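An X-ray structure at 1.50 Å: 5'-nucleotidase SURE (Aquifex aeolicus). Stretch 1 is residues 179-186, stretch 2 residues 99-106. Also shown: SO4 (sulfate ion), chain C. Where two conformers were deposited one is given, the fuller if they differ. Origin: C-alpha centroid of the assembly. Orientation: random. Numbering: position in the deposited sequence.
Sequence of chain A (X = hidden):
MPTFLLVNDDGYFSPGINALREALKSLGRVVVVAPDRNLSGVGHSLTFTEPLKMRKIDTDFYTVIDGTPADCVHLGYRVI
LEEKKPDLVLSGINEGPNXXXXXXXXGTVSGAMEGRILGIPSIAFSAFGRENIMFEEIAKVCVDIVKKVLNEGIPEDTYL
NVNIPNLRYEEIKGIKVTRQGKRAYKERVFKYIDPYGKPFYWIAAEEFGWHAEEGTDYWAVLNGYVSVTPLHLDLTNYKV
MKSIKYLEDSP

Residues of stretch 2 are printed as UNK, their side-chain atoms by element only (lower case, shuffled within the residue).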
# COMPACT_ATOMS: atom_id res chain seq x y z
N ARG A 179 25.52 23.36 -0.63
CA ARG A 179 25.30 22.40 -1.71
C ARG A 179 24.70 21.10 -1.20
O ARG A 179 24.84 20.75 -0.04
CB ARG A 179 26.62 22.11 -2.47
CG ARG A 179 27.69 21.38 -1.69
CD ARG A 179 28.91 21.09 -2.54
NE ARG A 179 29.89 20.28 -1.80
CZ ARG A 179 30.80 20.75 -0.99
NH1 ARG A 179 30.86 22.05 -0.76
NH2 ARG A 179 31.65 19.88 -0.39
N GLN A 180 24.10 20.34 -2.11
CA GLN A 180 23.63 19.00 -1.82
C GLN A 180 24.85 18.12 -1.50
O GLN A 180 25.74 17.97 -2.32
CB GLN A 180 22.93 18.42 -3.05
CG GLN A 180 22.36 17.01 -2.88
CD GLN A 180 21.85 16.46 -4.17
OE1 GLN A 180 22.37 16.77 -5.23
NE2 GLN A 180 20.83 15.62 -4.10
N GLY A 181 24.87 17.50 -0.33
CA GLY A 181 25.96 16.61 0.05
C GLY A 181 25.74 15.23 -0.55
O GLY A 181 24.75 14.96 -1.20
N LYS A 182 26.70 14.35 -0.33
CA LYS A 182 26.53 12.95 -0.74
C LYS A 182 25.51 12.24 0.21
O LYS A 182 24.34 12.63 0.32
CB LYS A 182 27.92 12.25 -0.82
CG LYS A 182 28.84 12.84 -1.92
CD LYS A 182 30.26 12.17 -2.07
CE LYS A 182 31.05 12.86 -3.19
NZ LYS A 182 32.34 12.18 -3.47
N ARG A 183 25.89 11.11 0.78
CA ARG A 183 25.22 10.59 1.95
C ARG A 183 26.24 10.57 3.08
O ARG A 183 27.32 10.03 2.94
CB ARG A 183 24.65 9.20 1.70
CG ARG A 183 23.30 9.22 1.03
CD ARG A 183 23.07 8.00 0.21
NE ARG A 183 21.74 8.04 -0.42
CZ ARG A 183 21.36 7.29 -1.45
NH1 ARG A 183 22.21 6.43 -1.98
NH2 ARG A 183 20.14 7.44 -1.95
N ALA A 184 25.89 11.22 4.18
CA ALA A 184 26.84 11.37 5.29
C ALA A 184 26.77 10.15 6.19
O ALA A 184 26.53 10.28 7.38
CB ALA A 184 26.54 12.66 6.10
N TYR A 185 26.98 8.97 5.61
CA TYR A 185 27.07 7.71 6.38
C TYR A 185 27.73 6.61 5.55
O TYR A 185 27.84 6.70 4.31
CB TYR A 185 25.70 7.25 6.85
CG TYR A 185 24.74 6.98 5.71
CD1 TYR A 185 24.72 5.73 5.08
CD2 TYR A 185 23.85 7.96 5.28
CE1 TYR A 185 23.85 5.47 4.03
CE2 TYR A 185 22.97 7.71 4.23
CZ TYR A 185 22.98 6.46 3.61
OH TYR A 185 22.11 6.24 2.57
N LYS A 186 28.18 5.56 6.25
CA LYS A 186 28.79 4.38 5.65
C LYS A 186 27.73 3.28 5.57
O LYS A 186 27.05 2.98 6.53
CB LYS A 186 29.94 3.88 6.53
CG LYS A 186 31.16 4.79 6.54
CD LYS A 186 32.13 4.45 5.42
CE LYS A 186 33.34 5.37 5.43
NZ LYS A 186 32.97 6.77 5.06
N UNK A 99 18.05 15.70 3.08
CA UNK A 99 19.40 16.10 2.80
C UNK A 99 20.04 15.21 1.73
O UNK A 99 19.68 14.03 1.56
c UNK A 99 20.29 16.34 6.57
c UNK A 99 20.24 15.94 4.08
c UNK A 99 19.83 16.87 5.20
c UNK A 99 20.32 18.30 4.98
N UNK A 100 21.01 15.79 1.06
CA UNK A 100 21.89 15.01 0.21
C UNK A 100 21.16 14.28 -0.89
O UNK A 100 20.18 14.76 -1.46
N UNK A 101 21.63 13.07 -1.14
CA UNK A 101 21.11 12.24 -2.23
C UNK A 101 19.66 11.89 -2.08
O UNK A 101 18.92 11.64 -3.06
c UNK A 101 23.53 11.82 -3.97
o UNK A 101 24.68 12.20 -4.26
c UNK A 101 23.34 11.07 -2.66
o UNK A 101 22.54 12.04 -4.71
c UNK A 101 21.90 10.91 -2.28
N UNK A 102 19.21 11.85 -0.83
CA UNK A 102 17.83 11.47 -0.54
C UNK A 102 16.72 12.51 -0.93
O UNK A 102 15.51 12.24 -0.90
c UNK A 102 18.70 9.68 1.04
o UNK A 102 19.56 9.62 1.95
c UNK A 102 17.82 10.96 0.89
o UNK A 102 18.56 8.74 0.21
N UNK A 103 17.16 13.68 -1.37
CA UNK A 103 16.23 14.73 -1.85
C UNK A 103 15.32 14.20 -2.99
O UNK A 103 14.14 14.52 -3.06
c UNK A 103 17.64 16.64 -1.04
c UNK A 103 17.04 15.95 -2.27
c UNK A 103 16.24 16.95 -3.09
c UNK A 103 18.76 17.66 -1.43
N UNK A 104 15.88 13.37 -3.87
CA UNK A 104 15.14 12.80 -5.01
C UNK A 104 13.88 12.04 -4.63
O UNK A 104 12.94 11.96 -5.39
o UNK A 104 17.16 12.55 -6.29
c UNK A 104 15.27 11.17 -6.89
c UNK A 104 16.04 11.82 -5.77
N UNK A 105 13.89 11.44 -3.44
CA UNK A 105 12.81 10.60 -2.98
C UNK A 105 11.80 11.32 -2.07
O UNK A 105 10.83 10.73 -1.58
c UNK A 105 13.39 9.41 -2.22
c UNK A 105 16.06 6.98 -4.59
c UNK A 105 13.86 7.85 -4.13
c UNK A 105 14.72 7.04 -4.89
o UNK A 105 16.91 6.18 -5.34
c UNK A 105 16.55 7.68 -3.51
c UNK A 105 15.68 8.48 -2.77
c UNK A 105 14.33 8.55 -3.06
N UNK A 106 12.05 12.60 -1.81
CA UNK A 106 11.26 13.33 -0.81
C UNK A 106 9.96 13.92 -1.37
O UNK A 106 9.96 14.68 -2.37
c UNK A 106 12.09 14.50 -0.31
o UNK A 106 11.30 15.42 0.47
S SO4 C . 9.16 13.23 2.95
O1 SO4 C . 9.79 12.74 4.17
O2 SO4 C . 7.71 13.45 3.26
O3 SO4 C . 9.70 14.49 2.57
O4 SO4 C . 9.28 12.25 1.82
O HOH W 1 20.38 12.75 -5.81

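Position 99 carries four carbons and no heteroatom, forked at the second. That is leucine, Leu-99; its closest side-chain approach to stretch 1 is CB, 6.5 Å from Lys-182 O, too far for contact.

Position 100 has no side-chain atoms, so it is glycine. Phi of 59° and psi of -141° agree, since positive phi by itself favours glycine. An ideal CB here would lie 2.3 Å from Lys-182 O, a clash, and the bare CA of Gly-100 instead sits 3.2 Å from Gly-181 O and 3.4 Å from Lys-182 O, both as CA-H...O contacts.

Position 101 shows three carbons, the third bearing two oxygens. CA-to-CB points toward stretch 1, and CB lies over one face of the Arg-183 guanidinium, 3.4 Å from Arg-183 NE. This is glutamate, with both chi1 and chi2 in m. The carboxylate turns to water 1, which donates to Glu-101 OE1 at 2.5 Å.

Position 102 has two carbons, the second with two oxygens, one of them 3.0 Å from Arg-183 NH2. This is aspartate, and the approach is a salt bridge: Arg-183 NH2 donates to Asp-102 OD1 at an N-H...O angle of 145°, while Arg-183 NE adds a weak bond to Asp-102 OD1 at 3.3 Å.

Position 103 holds four carbons, forked at the first, with one arm two carbons long. Its CA-to-CB bond points toward stretch 1, and the terminal carbon of the longer arm packs 3.9 Å from Gln-180 CG: isoleucine, the packing atom being Ile-103 CD1.

Position 104 has one carbon bearing an oxygen and a second carbon, hence threonine; Thr-104 OG1, its closest side-chain atom to stretch 1, stays 5.3 Å from Gln-180 NE2.

Position 105 is a carbon followed by a six-carbon ring bearing one oxygen. The ring edge meets Arg-183, with a ring carbon 3.9 Å from Arg-183 NH2: tyrosine, the carbon being Tyr-105 CE2.

Position 106 is one carbon and one oxygen, serine. Ser-106 does not reach stretch 1; at the N-cap of a following helix, its OG donates to sulfate O3 at 2.8 Å.

The contact, burying 411 Å² in all, is anchored by backbone groups around Gly-100, whose CA lies 4.4 Å from Gly-181 CA. Gln-180 NE2 donates to Gly-100 O at 2.9 Å and 163°, and Glu-101 N donates to Lys-182 O at 3.1 Å and 156°. Gly-100 O also accepts from Ile-103 N at 3.2 Å, so one carbonyl serves both the turn and the contact. Arg-183 then extends along the 3-10 segment, its guanidinium covered by Glu-101 CB and met near its plane by Asp-102 and Tyr-105.

Stretch 2 99-106: LGEDITYS
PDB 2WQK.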